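PDB 4WCT: fructosyl amine:oxygen oxidoreductase from Neosartorya fumigata, which probably uses its bound flavin-adenine dinucleotide to oxidise fructosyl amines (Amadori products) with molecular oxygen, so releasing the amine from its sugar adduct. Local coordinates for residues A[71-76]-A[283-288]; A[117-122]-A[277-282]; A[256-261]-A[355-360]. All coordinates share one frame; numbering follows the deposited sequence.

Contact 1 of 3, residues A[71-76]-A[283-288]; sequences NKIMEH and KGFFME. With FAD (flavin-adenine dinucleotide), chain C.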
loop_
_atom_site.group_PDB
_atom_site.type_symbol
_atom_site.label_atom_id
_atom_site.label_comp_id
_atom_site.label_asym_id
_atom_site.label_seq_id
_atom_site.Cartn_x
_atom_site.Cartn_y
_atom_site.Cartn_z
ATOM N N ASN A 71 1.227 -2.090 -10.918
ATOM C CA ASN A 71 -0.179 -2.211 -10.636
ATOM C C ASN A 71 -0.432 -2.432 -9.161
ATOM O O ASN A 71 0.456 -2.929 -8.445
ATOM C CB ASN A 71 -0.829 -3.302 -11.476
ATOM C CG ASN A 71 0.046 -4.514 -11.648
ATOM O OD1 ASN A 71 0.466 -5.123 -10.678
ATOM N ND2 ASN A 71 0.358 -4.845 -12.905
ATOM N N LYS A 72 -1.634 -2.070 -8.739
ATOM C CA LYS A 72 -2.183 -2.383 -7.416
ATOM C C LYS A 72 -3.689 -2.601 -7.596
ATOM O O LYS A 72 -4.302 -2.174 -8.590
ATOM C CB LYS A 72 -1.979 -1.209 -6.417
ATOM C CG LYS A 72 -0.532 -0.818 -6.212
ATOM C CD LYS A 72 0.214 -1.803 -5.321
ATOM C CE LYS A 72 1.477 -1.168 -4.774
ATOM N NZ LYS A 72 2.416 -2.170 -4.220
ATOM N N ILE A 73 -4.280 -3.257 -6.614
ATOM C CA ILE A 73 -5.717 -3.541 -6.604
ATOM C C ILE A 73 -6.474 -2.342 -6.062
ATOM O O ILE A 73 -6.065 -1.754 -5.068
ATOM C CB ILE A 73 -6.015 -4.762 -5.719
ATOM C CG1 ILE A 73 -5.212 -5.981 -6.200
ATOM C CG2 ILE A 73 -7.519 -5.003 -5.703
ATOM C CD1 ILE A 73 -5.270 -7.183 -5.279
ATOM N N MET A 74 -7.576 -1.985 -6.721
ATOM C CA MET A 74 -8.564 -1.031 -6.218
ATOM C C MET A 74 -9.891 -1.793 -6.040
ATOM O O MET A 74 -10.368 -2.460 -6.955
ATOM C CB MET A 74 -8.760 0.124 -7.221
ATOM C CG MET A 74 -10.053 0.977 -7.033
ATOM S SD MET A 74 -10.058 1.888 -5.511
ATOM C CE MET A 74 -11.795 1.998 -5.086
ATOM N N GLU A 75 -10.511 -1.632 -4.879
ATOM C CA GLU A 75 -11.831 -2.202 -4.642
ATOM C C GLU A 75 -12.591 -1.315 -3.682
ATOM O O GLU A 75 -12.066 -0.898 -2.641
ATOM C CB GLU A 75 -11.735 -3.594 -4.051
ATOM C CG GLU A 75 -13.128 -4.241 -4.012
ATOM C CD GLU A 75 -13.217 -5.467 -3.149
ATOM O OE1 GLU A 75 -12.291 -5.699 -2.337
ATOM O OE2 GLU A 75 -14.229 -6.196 -3.301
ATOM N N HIS A 76 -13.858 -1.105 -3.994
ATOM C CA HIS A 76 -14.782 -0.443 -3.110
ATOM C C HIS A 76 -16.023 -1.340 -2.915
ATOM O O HIS A 76 -16.648 -1.770 -3.888
ATOM C CB HIS A 76 -15.232 0.888 -3.715
ATOM C CG HIS A 76 -16.343 1.526 -2.948
ATOM N ND1 HIS A 76 -16.237 1.801 -1.601
ATOM C CD2 HIS A 76 -17.628 1.776 -3.286
ATOM C CE1 HIS A 76 -17.401 2.243 -1.152
ATOM N NE2 HIS A 76 -18.250 2.275 -2.164
ATOM N N LYS A 283 -2.859 -17.806 -1.396
ATOM C CA LYS A 283 -1.875 -18.170 -2.419
ATOM C C LYS A 283 -1.268 -16.957 -3.105
ATOM O O LYS A 283 -0.050 -16.816 -3.168
ATOM C CB LYS A 283 -2.420 -19.129 -3.462
ATOM C CG LYS A 283 -2.633 -20.531 -2.903
ATOM C CD LYS A 283 -2.761 -21.543 -4.039
ATOM C CE LYS A 283 -2.999 -22.943 -3.505
ATOM N NZ LYS A 283 -1.722 -23.544 -3.109
ATOM N N GLY A 284 -2.101 -16.057 -3.571
ATOM C CA GLY A 284 -1.553 -14.830 -4.182
ATOM C C GLY A 284 -2.508 -14.180 -5.152
ATOM O O GLY A 284 -3.666 -14.576 -5.266
ATOM N N PHE A 285 -1.958 -13.286 -5.959
ATOM C CA PHE A 285 -2.719 -12.660 -7.010
ATOM C C PHE A 285 -1.837 -12.315 -8.188
ATOM O O PHE A 285 -0.626 -12.219 -8.059
ATOM C CB PHE A 285 -3.486 -11.428 -6.509
ATOM C CG PHE A 285 -2.627 -10.355 -5.875
ATOM C CD1 PHE A 285 -2.536 -10.273 -4.489
ATOM C CD2 PHE A 285 -2.048 -9.365 -6.637
ATOM C CE1 PHE A 285 -1.800 -9.252 -3.882
ATOM C CE2 PHE A 285 -1.301 -8.358 -6.036
ATOM C CZ PHE A 285 -1.200 -8.291 -4.656
ATOM N N PHE A 286 -2.466 -12.061 -9.333
ATOM C CA PHE A 286 -1.730 -11.503 -10.472
ATOM C C PHE A 286 -2.538 -10.451 -11.150
ATOM O O PHE A 286 -3.767 -10.428 -11.013
ATOM C CB PHE A 286 -1.299 -12.572 -11.484
ATOM C CG PHE A 286 -2.324 -12.870 -12.557
ATOM C CD1 PHE A 286 -2.218 -12.280 -13.810
ATOM C CD2 PHE A 286 -3.304 -13.790 -12.349
ATOM C CE1 PHE A 286 -3.107 -12.616 -14.818
ATOM C CE2 PHE A 286 -4.219 -14.115 -13.337
ATOM C CZ PHE A 286 -4.142 -13.494 -14.562
ATOM N N MET A 287 -1.833 -9.551 -11.845
ATOM C CA MET A 287 -2.507 -8.528 -12.635
ATOM C C MET A 287 -2.009 -8.535 -14.070
ATOM O O MET A 287 -0.986 -9.107 -14.405
ATOM C CB MET A 287 -2.424 -7.122 -12.009
ATOM C CG MET A 287 -3.532 -6.882 -10.980
ATOM S SD MET A 287 -3.452 -5.526 -9.794
ATOM C CE MET A 287 -2.289 -6.163 -8.592
ATOM N N GLU A 288 -2.802 -7.940 -14.941
ATOM C CA GLU A 288 -2.500 -8.083 -16.339
ATOM C C GLU A 288 -1.146 -7.455 -16.698
ATOM O O GLU A 288 -0.685 -6.488 -16.081
ATOM C CB GLU A 288 -3.636 -7.579 -17.216
ATOM C CG GLU A 288 -3.764 -6.083 -17.302
ATOM C CD GLU A 288 -4.986 -5.663 -18.102
ATOM O OE1 GLU A 288 -4.823 -5.262 -19.257
ATOM O OE2 GLU A 288 -6.115 -5.762 -17.565
HETATM P PA FAD C . 5.149 4.773 0.221
HETATM O O1A FAD C . 4.350 4.769 -1.050
HETATM O O2A FAD C . 6.069 3.639 0.548
HETATM O O5B FAD C . 5.961 6.119 0.220
HETATM C C5B FAD C . 6.840 6.423 1.313
HETATM C C4B FAD C . 7.857 7.447 0.821
HETATM O O4B FAD C . 8.624 7.946 1.964
HETATM C C3B FAD C . 8.862 6.898 -0.187
HETATM O O3B FAD C . 8.883 7.660 -1.404
HETATM C C2B FAD C . 10.202 6.990 0.551
HETATM O O2B FAD C . 11.348 7.162 -0.279
HETATM C C1B FAD C . 9.946 8.140 1.527
HETATM N N9A FAD C . 10.855 8.085 2.693
HETATM C C8A FAD C . 11.305 6.995 3.339
HETATM N N7A FAD C . 12.172 7.346 4.317
HETATM C C5A FAD C . 12.189 8.704 4.331
HETATM C C6A FAD C . 12.938 9.714 5.068
HETATM N N6A FAD C . 13.790 9.358 6.045
HETATM N N1A FAD C . 12.754 11.001 4.705
HETATM C C2A FAD C . 11.897 11.391 3.752
HETATM N N3A FAD C . 11.209 10.509 3.009
HETATM C C4A FAD C . 11.336 9.183 3.265
HETATM N N1 FAD C . -2.408 -1.264 -1.457
HETATM C C2 FAD C . -3.585 -1.270 -2.176
HETATM O O2 FAD C . -4.372 -0.346 -1.980
HETATM N N3 FAD C . -3.815 -2.172 -3.132
HETATM C C4 FAD C . -2.982 -3.212 -3.350
HETATM O O4 FAD C . -3.168 -4.096 -4.231
HETATM C C4X FAD C . -1.735 -3.285 -2.609
HETATM N N5 FAD C . -0.858 -4.303 -2.814
HETATM C C5X FAD C . 0.399 -4.195 -2.282
HETATM C C6 FAD C . 1.408 -5.082 -2.645
HETATM C C7 FAD C . 2.639 -5.024 -2.020
HETATM C C7M FAD C . 3.721 -5.935 -2.477
HETATM C C8 FAD C . 2.891 -3.977 -1.021
HETATM C C8M FAD C . 4.206 -3.831 -0.347
HETATM C C9 FAD C . 1.938 -3.033 -0.731
HETATM C C9A FAD C . 0.678 -3.133 -1.283
HETATM N N10 FAD C . -0.325 -2.231 -0.919
HETATM C C10 FAD C . -1.515 -2.235 -1.650
HETATM C "C1'" FAD C . -0.189 -1.198 0.098
HETATM C "C2'" FAD C . 0.206 0.153 -0.476
HETATM O "O2'" FAD C . 1.293 -0.074 -1.363
HETATM C "C3'" FAD C . 0.624 1.071 0.681
HETATM O "O3'" FAD C . -0.353 1.012 1.730
HETATM C "C4'" FAD C . 0.818 2.517 0.217
HETATM O "O4'" FAD C . 1.549 2.532 -1.008
HETATM C "C5'" FAD C . 1.616 3.248 1.288
HETATM O "O5'" FAD C . 1.764 4.612 0.894
HETATM P P FAD C . 2.760 5.568 1.717
HETATM O O1P FAD C . 2.747 6.922 1.046
HETATM O O2P FAD C . 2.399 5.422 3.176
HETATM O O3P FAD C . 4.193 4.883 1.487
HETATM O O HOH W 1 1.490 -7.088 -14.316
HETATM O O HOH W 2 -1.153 -4.084 -15.266
#
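Met-287 lies against Asn-71 and the start of strand 72-75: its CB sits 3.6 Å from Asn-71 CG, while the sulfur goes on to Lys-72 O, SD to O 3.7 Å. A bend at the last torsion (chi3 -77°) swings the methyl toward segment 71-76, where CE meets Asn-71 OD1 and also Ile-73 CG1 at 3.8 Å. The Ile-73 and Met-287 side chains cross at about a right angle. The tip of Ile-73 points at a ring: its CD1 stands 4.0 Å from the centroid of the Phe-285 ring, 3° off the normal, a CH-pi contact over the face. The strand axes are nearly perpendicular (96°) and share no direct hydrogen bond; two waters instead bridge Asn-71 ND2 to Glu-288 O, each accepting from the amide.

The backbone of Ile-73 serves the cofactor. Its N donates to FAD O4 at 2.8 Å, and its O accepts from FAD N3 at 3.0 Å, both nearly straight. Lys-72 turns from strand 284-287 to the isoalloxazine, NZ lying over the flavin face near C5X and C6, 3.5 Å from FAD C5X, and is salt-bridged to Asp-69. The N-H on O4 would probably help to draw electron density toward the pyrimidine and favour reduced flavin.

Contact 2 of 3, residues A[117-122]-A[277-282]; sequences FIISGH and VLFNIA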
loop_
_atom_site.group_PDB
_atom_site.type_symbol
_atom_site.label_atom_id
_atom_site.label_comp_id
_atom_site.label_asym_id
_atom_site.label_seq_id
_atom_site.Cartn_x
_atom_site.Cartn_y
_atom_site.Cartn_z
ATOM N N PHE A 117 -12.749 -7.856 -9.878
ATOM C CA PHE A 117 -11.900 -8.416 -8.820
ATOM C C PHE A 117 -12.490 -9.734 -8.380
ATOM O O PHE A 117 -13.701 -9.828 -8.120
ATOM C CB PHE A 117 -11.856 -7.427 -7.643
ATOM C CG PHE A 117 -11.175 -7.935 -6.396
ATOM C CD1 PHE A 117 -9.815 -8.178 -6.363
ATOM C CD2 PHE A 117 -11.916 -8.206 -5.254
ATOM C CE1 PHE A 117 -9.179 -8.556 -5.179
ATOM C CE2 PHE A 117 -11.291 -8.594 -4.080
ATOM C CZ PHE A 117 -9.915 -8.759 -4.045
ATOM N N ILE A 118 -11.655 -10.773 -8.364
ATOM C CA ILE A 118 -12.083 -12.102 -7.946
ATOM C C ILE A 118 -11.388 -12.398 -6.618
ATOM O O ILE A 118 -10.150 -12.313 -6.521
ATOM C CB ILE A 118 -11.665 -13.193 -8.970
ATOM C CG1 ILE A 118 -12.322 -12.972 -10.330
ATOM C CG2 ILE A 118 -11.987 -14.579 -8.441
ATOM C CD1 ILE A 118 -11.632 -13.745 -11.444
ATOM N N ILE A 119 -12.179 -12.745 -5.599
ATOM C CA ILE A 119 -11.638 -13.218 -4.336
ATOM C C ILE A 119 -11.983 -14.676 -4.104
ATOM O O ILE A 119 -13.096 -15.098 -4.375
ATOM C CB ILE A 119 -12.125 -12.339 -3.164
ATOM C CG1 ILE A 119 -11.416 -12.717 -1.870
ATOM C CG2 ILE A 119 -13.626 -12.386 -3.033
ATOM C CD1 ILE A 119 -11.552 -11.685 -0.780
ATOM N N SER A 120 -10.982 -15.466 -3.739
ATOM C CA SER A 120 -11.130 -16.919 -3.733
ATOM C C SER A 120 -10.262 -17.571 -2.641
ATOM O O SER A 120 -9.319 -16.954 -2.110
ATOM C CB SER A 120 -10.757 -17.486 -5.097
ATOM O OG SER A 120 -9.392 -17.175 -5.410
ATOM N N GLY A 121 -10.553 -18.834 -2.370
ATOM C CA GLY A 121 -9.711 -19.674 -1.520
ATOM C C GLY A 121 -9.865 -21.113 -1.929
ATOM O O GLY A 121 -10.742 -21.425 -2.747
ATOM N N HIS A 122 -9.024 -22.004 -1.402
ATOM C CA HIS A 122 -8.980 -23.386 -1.896
ATOM C C HIS A 122 -9.211 -24.451 -0.801
ATOM O O HIS A 122 -8.994 -25.622 -1.046
ATOM C CB HIS A 122 -7.687 -23.661 -2.681
ATOM C CG HIS A 122 -6.453 -23.493 -1.860
ATOM N ND1 HIS A 122 -6.002 -22.254 -1.478
ATOM C CD2 HIS A 122 -5.705 -24.394 -1.168
ATOM C CE1 HIS A 122 -5.052 -22.387 -0.574
ATOM N NE2 HIS A 122 -4.799 -23.674 -0.427
ATOM N N VAL A 277 -8.746 -8.684 -11.562
ATOM C CA VAL A 277 -7.720 -9.159 -10.623
ATOM C C VAL A 277 -8.139 -10.537 -10.149
ATOM O O VAL A 277 -9.294 -10.723 -9.784
ATOM C CB VAL A 277 -7.613 -8.195 -9.433
ATOM C CG1 VAL A 277 -6.612 -8.693 -8.393
ATOM C CG2 VAL A 277 -7.231 -6.795 -9.924
ATOM N N LEU A 278 -7.214 -11.501 -10.142
ATOM C CA LEU A 278 -7.507 -12.793 -9.544
ATOM C C LEU A 278 -6.702 -12.944 -8.258
ATOM O O LEU A 278 -5.468 -12.993 -8.322
ATOM C CB LEU A 278 -7.137 -13.906 -10.507
ATOM C CG LEU A 278 -7.218 -15.333 -9.972
ATOM C CD1 LEU A 278 -8.661 -15.753 -9.676
ATOM C CD2 LEU A 278 -6.613 -16.287 -10.980
ATOM N N PHE A 279 -7.397 -13.121 -7.136
ATOM C CA PHE A 279 -6.790 -13.187 -5.803
ATOM C C PHE A 279 -7.291 -14.424 -5.057
ATOM O O PHE A 279 -8.483 -14.587 -4.879
ATOM C CB PHE A 279 -7.172 -11.914 -5.042
ATOM C CG PHE A 279 -6.655 -11.849 -3.623
ATOM C CD1 PHE A 279 -5.405 -12.340 -3.281
ATOM C CD2 PHE A 279 -7.400 -11.203 -2.668
ATOM C CE1 PHE A 279 -4.874 -12.127 -2.002
ATOM C CE2 PHE A 279 -6.896 -10.997 -1.381
ATOM C CZ PHE A 279 -5.622 -11.430 -1.065
ATOM N N ASN A 280 -6.370 -15.283 -4.643
ATOM C CA ASN A 280 -6.627 -16.325 -3.667
ATOM C C ASN A 280 -5.948 -15.926 -2.359
ATOM O O ASN A 280 -4.721 -15.689 -2.319
ATOM C CB ASN A 280 -6.099 -17.674 -4.178
ATOM C CG ASN A 280 -6.214 -18.778 -3.153
ATOM O OD1 ASN A 280 -6.001 -18.559 -1.966
ATOM N ND2 ASN A 280 -6.399 -19.993 -3.614
ATOM N N ILE A 281 -6.756 -15.754 -1.321
ATOM C CA ILE A 281 -6.295 -15.132 -0.075
ATOM C C ILE A 281 -5.211 -15.924 0.648
ATOM O O ILE A 281 -4.601 -15.411 1.581
ATOM C CB ILE A 281 -7.461 -14.864 0.897
ATOM C CG1 ILE A 281 -8.067 -16.184 1.383
ATOM C CG2 ILE A 281 -8.481 -13.945 0.248
ATOM C CD1 ILE A 281 -9.028 -15.976 2.546
ATOM N N ALA A 282 -4.940 -17.152 0.233
ATOM C CA ALA A 282 -3.853 -17.915 0.835
ATOM C C ALA A 282 -2.841 -18.382 -0.183
ATOM O O ALA A 282 -2.043 -19.265 0.122
ATOM C CB ALA A 282 -4.387 -19.095 1.639
#
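Four residue pairs, Phe-117 with Val-277 through Ser-120 with Asn-280, bring strands 117-121 and 277-280 together in parallel, their axes 4.7 Å apart at closest approach. Ile-118 is bonded through both its N and its O, the N donating to Val-277 O at 2.8 Å and the O accepting from Phe-279 N. Further on, Phe-279 O receives two donors from Ser-120: a weak bond from N and a shorter one from OG, at 2.8 Å. The hydroxyl reaches it because chi1 of 61° tucks OG between the backbone N and carbonyl carbon, and it approaches from above the carbonyl plane. Ile-281 N then closes on Ser-120 O at 2.9 Å.

On one face, Phe-117 and Phe-279 run alongside each other in the same direction, CZ to CD2 3.8 Å, and Val-277 CB meets the edge of the Phe-117 ring. The opposite face carries Ile-118 against Leu-278, CG2 to CD1 3.7 Å.

This parallel pair belongs to the large mixed sheet of the fold, in which strand 168-172 continues antiparallel beyond 117-121 and strand 284-287 beyond 277-280.

At its end Asn-280 forms an Asx turn, OD1 accepting from Ala-282 N at 2.8 Å in the carbonyl plane. With that oxygen committed, ND2 is directed to His-122 ND1 at 3.1 Å; the bond is straight (169°) although ring and amide planes lie 43° apart, and it identifies ND1 as an acceptor. Outside these pairs, Phe-151 of helix 148-152 covers Ile-118, Ser-120 and Leu-278, Ile-130 of helix 124-135 packs on Ile-119 and Ile-281, and Ile-73 of strand 72-75 touches Phe-117 and Val-277.

Contact 3 of 3, residues A[256-261]-A[355-360]; sequences AWTLCH and ARICWD. With FAD (flavin-adenine dinucleotide), chain C.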
loop_
_atom_site.group_PDB
_atom_site.type_symbol
_atom_site.label_atom_id
_atom_site.label_comp_id
_atom_site.label_asym_id
_atom_site.label_seq_id
_atom_site.Cartn_x
_atom_site.Cartn_y
_atom_site.Cartn_z
ATOM N N ALA A 256 6.978 -6.435 5.118
ATOM C CA ALA A 256 7.254 -6.569 3.685
ATOM C C ALA A 256 6.490 -7.688 3.020
ATOM O O ALA A 256 6.347 -8.787 3.569
ATOM C CB ALA A 256 8.727 -6.753 3.443
ATOM N N TRP A 257 6.054 -7.408 1.789
ATOM C CA TRP A 257 5.573 -8.412 0.889
ATOM C C TRP A 257 6.406 -8.492 -0.370
ATOM O O TRP A 257 7.416 -7.794 -0.494
ATOM C CB TRP A 257 4.118 -8.088 0.598
ATOM C CG TRP A 257 3.284 -8.424 1.786
ATOM C CD1 TRP A 257 2.725 -9.648 2.072
ATOM C CD2 TRP A 257 3.025 -7.588 2.912
ATOM N NE1 TRP A 257 2.140 -9.620 3.314
ATOM C CE2 TRP A 257 2.301 -8.368 3.858
ATOM C CE3 TRP A 257 3.240 -6.238 3.183
ATOM C CZ2 TRP A 257 1.894 -7.849 5.100
ATOM C CZ3 TRP A 257 2.876 -5.738 4.441
ATOM C CH2 TRP A 257 2.213 -6.550 5.384
ATOM N N THR A 258 6.125 -9.507 -1.178
ATOM C CA THR A 258 7.032 -9.961 -2.210
ATOM C C THR A 258 6.311 -9.991 -3.562
ATOM O O THR A 258 5.118 -10.331 -3.643
ATOM C CB THR A 258 7.543 -11.386 -1.873
ATOM O OG1 THR A 258 6.456 -12.156 -1.332
ATOM C CG2 THR A 258 8.652 -11.295 -0.842
ATOM N N LEU A 259 7.005 -9.568 -4.609
ATOM C CA LEU A 259 6.428 -9.508 -5.942
ATOM C C LEU A 259 7.460 -9.932 -6.959
ATOM O O LEU A 259 8.647 -9.733 -6.768
ATOM C CB LEU A 259 5.891 -8.115 -6.255
ATOM C CG LEU A 259 6.898 -6.982 -6.452
ATOM C CD1 LEU A 259 7.405 -6.871 -7.885
ATOM C CD2 LEU A 259 6.286 -5.646 -6.040
ATOM N N CYS A 260 7.003 -10.528 -8.044
ATOM C CA CYS A 260 7.907 -10.884 -9.123
ATOM C C CYS A 260 7.180 -10.707 -10.439
ATOM O O CYS A 260 5.953 -10.644 -10.477
ATOM C CB CYS A 260 8.467 -12.305 -8.966
ATOM S SG CYS A 260 7.282 -13.666 -8.951
ATOM N N HIS A 261 7.953 -10.604 -11.511
ATOM C CA HIS A 261 7.448 -10.344 -12.841
ATOM C C HIS A 261 7.906 -11.447 -13.768
ATOM O O HIS A 261 9.041 -11.898 -13.661
ATOM C CB HIS A 261 7.999 -9.046 -13.423
ATOM C CG HIS A 261 7.522 -7.782 -12.773
ATOM N ND1 HIS A 261 7.806 -6.545 -13.313
ATOM C CD2 HIS A 261 6.874 -7.539 -11.608
ATOM C CE1 HIS A 261 7.380 -5.601 -12.497
ATOM N NE2 HIS A 261 6.740 -6.181 -11.499
ATOM N N ALA A 355 12.129 -8.947 -9.574
ATOM C CA ALA A 355 11.463 -9.241 -8.323
ATOM C C ALA A 355 11.939 -8.253 -7.259
ATOM O O ALA A 355 13.071 -7.743 -7.337
ATOM C CB ALA A 355 11.749 -10.675 -7.878
ATOM N N ARG A 356 11.080 -7.947 -6.291
ATOM C CA ARG A 356 11.502 -7.123 -5.179
ATOM C C ARG A 356 10.684 -7.388 -3.929
ATOM O O ARG A 356 9.491 -7.795 -3.989
ATOM C CB ARG A 356 11.498 -5.621 -5.526
ATOM C CG ARG A 356 10.177 -4.888 -5.458
ATOM C CD ARG A 356 10.386 -3.439 -5.828
ATOM N NE ARG A 356 9.190 -2.590 -5.702
ATOM C CZ ARG A 356 8.898 -1.825 -4.643
ATOM N NH1 ARG A 356 9.566 -1.899 -3.503
ATOM N NH2 ARG A 356 7.928 -0.950 -4.747
ATOM N N ILE A 357 11.259 -6.974 -2.805
ATOM C CA ILE A 357 10.494 -6.792 -1.600
ATOM C C ILE A 357 9.925 -5.367 -1.551
ATOM O O ILE A 357 10.490 -4.446 -2.126
ATOM C CB ILE A 357 11.278 -7.150 -0.341
ATOM C CG1 ILE A 357 12.459 -6.210 -0.096
ATOM C CG2 ILE A 357 11.716 -8.621 -0.435
ATOM C CD1 ILE A 357 13.241 -6.525 1.163
ATOM N N CYS A 358 8.799 -5.224 -0.863
ATOM C CA CYS A 358 8.029 -3.981 -0.870
ATOM C C CYS A 358 7.519 -3.795 0.561
ATOM O O CYS A 358 6.890 -4.709 1.114
ATOM C CB CYS A 358 6.882 -4.167 -1.876
ATOM S SG CYS A 358 5.558 -2.954 -1.883
ATOM N N TRP A 359 7.714 -2.611 1.139
ATOM C CA TRP A 359 7.426 -2.386 2.536
ATOM C C TRP A 359 6.214 -1.497 2.733
ATOM O O TRP A 359 6.114 -0.422 2.119
ATOM C CB TRP A 359 8.625 -1.716 3.217
ATOM C CG TRP A 359 9.790 -2.668 3.339
ATOM C CD1 TRP A 359 10.795 -2.874 2.437
ATOM C CD2 TRP A 359 10.066 -3.530 4.453
ATOM N NE1 TRP A 359 11.675 -3.795 2.918
ATOM C CE2 TRP A 359 11.284 -4.201 4.167
ATOM C CE3 TRP A 359 9.469 -3.721 5.685
ATOM C CZ2 TRP A 359 11.862 -5.124 5.050
ATOM C CZ3 TRP A 359 10.037 -4.648 6.562
ATOM C CH2 TRP A 359 11.204 -5.348 6.233
ATOM N N ASP A 360 5.390 -1.881 3.689
ATOM C CA ASP A 360 4.337 -0.998 4.222
ATOM C C ASP A 360 4.443 -1.040 5.748
ATOM O O ASP A 360 5.387 -1.627 6.301
ATOM C CB ASP A 360 2.982 -1.504 3.780
ATOM C CG ASP A 360 1.892 -0.409 3.720
ATOM O OD1 ASP A 360 2.057 0.715 4.274
ATOM O OD2 ASP A 360 0.746 -0.754 3.275
HETATM P PA FAD C . 5.149 4.773 0.221
HETATM O O1A FAD C . 4.350 4.769 -1.050
HETATM O O2A FAD C . 6.069 3.639 0.548
HETATM O O5B FAD C . 5.961 6.119 0.220
HETATM C C5B FAD C . 6.840 6.423 1.313
HETATM C C4B FAD C . 7.857 7.447 0.821
HETATM O O4B FAD C . 8.624 7.946 1.964
HETATM C C3B FAD C . 8.862 6.898 -0.187
HETATM O O3B FAD C . 8.883 7.660 -1.404
HETATM C C2B FAD C . 10.202 6.990 0.551
HETATM O O2B FAD C . 11.348 7.162 -0.279
HETATM C C1B FAD C . 9.946 8.140 1.527
HETATM N N9A FAD C . 10.855 8.085 2.693
HETATM C C8A FAD C . 11.305 6.995 3.339
HETATM N N7A FAD C . 12.172 7.346 4.317
HETATM C C5A FAD C . 12.189 8.704 4.331
HETATM C C6A FAD C . 12.938 9.714 5.068
HETATM N N6A FAD C . 13.790 9.358 6.045
HETATM N N1A FAD C . 12.754 11.001 4.705
HETATM C C2A FAD C . 11.897 11.391 3.752
HETATM N N3A FAD C . 11.209 10.509 3.009
HETATM C C4A FAD C . 11.336 9.183 3.265
HETATM N N1 FAD C . -2.408 -1.264 -1.457
HETATM C C2 FAD C . -3.585 -1.270 -2.176
HETATM O O2 FAD C . -4.372 -0.346 -1.980
HETATM N N3 FAD C . -3.815 -2.172 -3.132
HETATM C C4 FAD C . -2.982 -3.212 -3.350
HETATM O O4 FAD C . -3.168 -4.096 -4.231
HETATM C C4X FAD C . -1.735 -3.285 -2.609
HETATM N N5 FAD C . -0.858 -4.303 -2.814
HETATM C C5X FAD C . 0.399 -4.195 -2.282
HETATM C C6 FAD C . 1.408 -5.082 -2.645
HETATM C C7 FAD C . 2.639 -5.024 -2.020
HETATM C C7M FAD C . 3.721 -5.935 -2.477
HETATM C C8 FAD C . 2.891 -3.977 -1.021
HETATM C C8M FAD C . 4.206 -3.831 -0.347
HETATM C C9 FAD C . 1.938 -3.033 -0.731
HETATM C C9A FAD C . 0.678 -3.133 -1.283
HETATM N N10 FAD C . -0.325 -2.231 -0.919
HETATM C C10 FAD C . -1.515 -2.235 -1.650
HETATM C "C1'" FAD C . -0.189 -1.198 0.098
HETATM C "C2'" FAD C . 0.206 0.153 -0.476
HETATM O "O2'" FAD C . 1.293 -0.074 -1.363
HETATM C "C3'" FAD C . 0.624 1.071 0.681
HETATM O "O3'" FAD C . -0.353 1.012 1.730
HETATM C "C4'" FAD C . 0.818 2.517 0.217
HETATM O "O4'" FAD C . 1.549 2.532 -1.008
HETATM C "C5'" FAD C . 1.616 3.248 1.288
HETATM O "O5'" FAD C . 1.764 4.612 0.894
HETATM P P FAD C . 2.760 5.568 1.717
HETATM O O1P FAD C . 2.747 6.922 1.046
HETATM O O2P FAD C . 2.399 5.422 3.176
HETATM O O3P FAD C . 4.193 4.883 1.487
#
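Ala-256 presses its methyl onto the indole of Trp-359: CB stands 3.6 Å from the centroid of the six-membered ring and 9° off its normal, a CH-pi contact over the face. On this side of the sheet Cys-260 CB and Ala-355 CB meet at 3.8 Å. The other side carries Trp-257, Leu-259, Arg-356 and Cys-358. Leu-259 and Arg-356 run aslant, CD2 to CG 4.0 Å, and the arginine chain extends past the leucine until its NH2 donates to Ala-65 O and Asn-68 O. Trp-257 turns a ring edge to both Asp-360 CB and the C8M methyl of FAD.

Cys-358 holds its sulfur anti to the backbone N (chi1 168°), aimed at that methyl. SG to C8M is 2.2 Å, too short for a non-bonded contact and consistent with the covalent 8-alpha-S-cysteinyl flavin known in this family, though the exact state stays doubtful. Asp-360 OD2 accepts from the ribityl O3' of FAD at 2.6 Å and also from Gly-387 N.

Backbone bonds pair Trp-257 with Cys-358 and Leu-259 with Arg-356, two each, fixing the antiparallel register. Strand 295-310 flanks strand 253-263 on its other edge, His-302 stacking on Trp-257, while Ala-332 and Ala-336 of helix 330-343 pack against Thr-258 and Cys-260.

Overall arrangement
Contacts 1 and 3 meet the flavin at different ends: contact 1 holds the pyrimidine end and contact 3 lies at the benzenoid end. Their centres lie about 13 Å apart, yet Lys-72 NZ comes within 4.0 Å of Cys-358 SG beside the cofactor. Contact 2 forms a second layer, its centre about 9 Å from that of contact 1; strands 277-280 and 284-287 are sheet neighbours, with Phe-285 CB 3.1 Å from Leu-278 O. Val-277 keeps its side chain about 7 Å from FAD. Contacts 2 and 3 do not touch, with nearest atoms about 9 Å apart, although all three reach one mixed sheet.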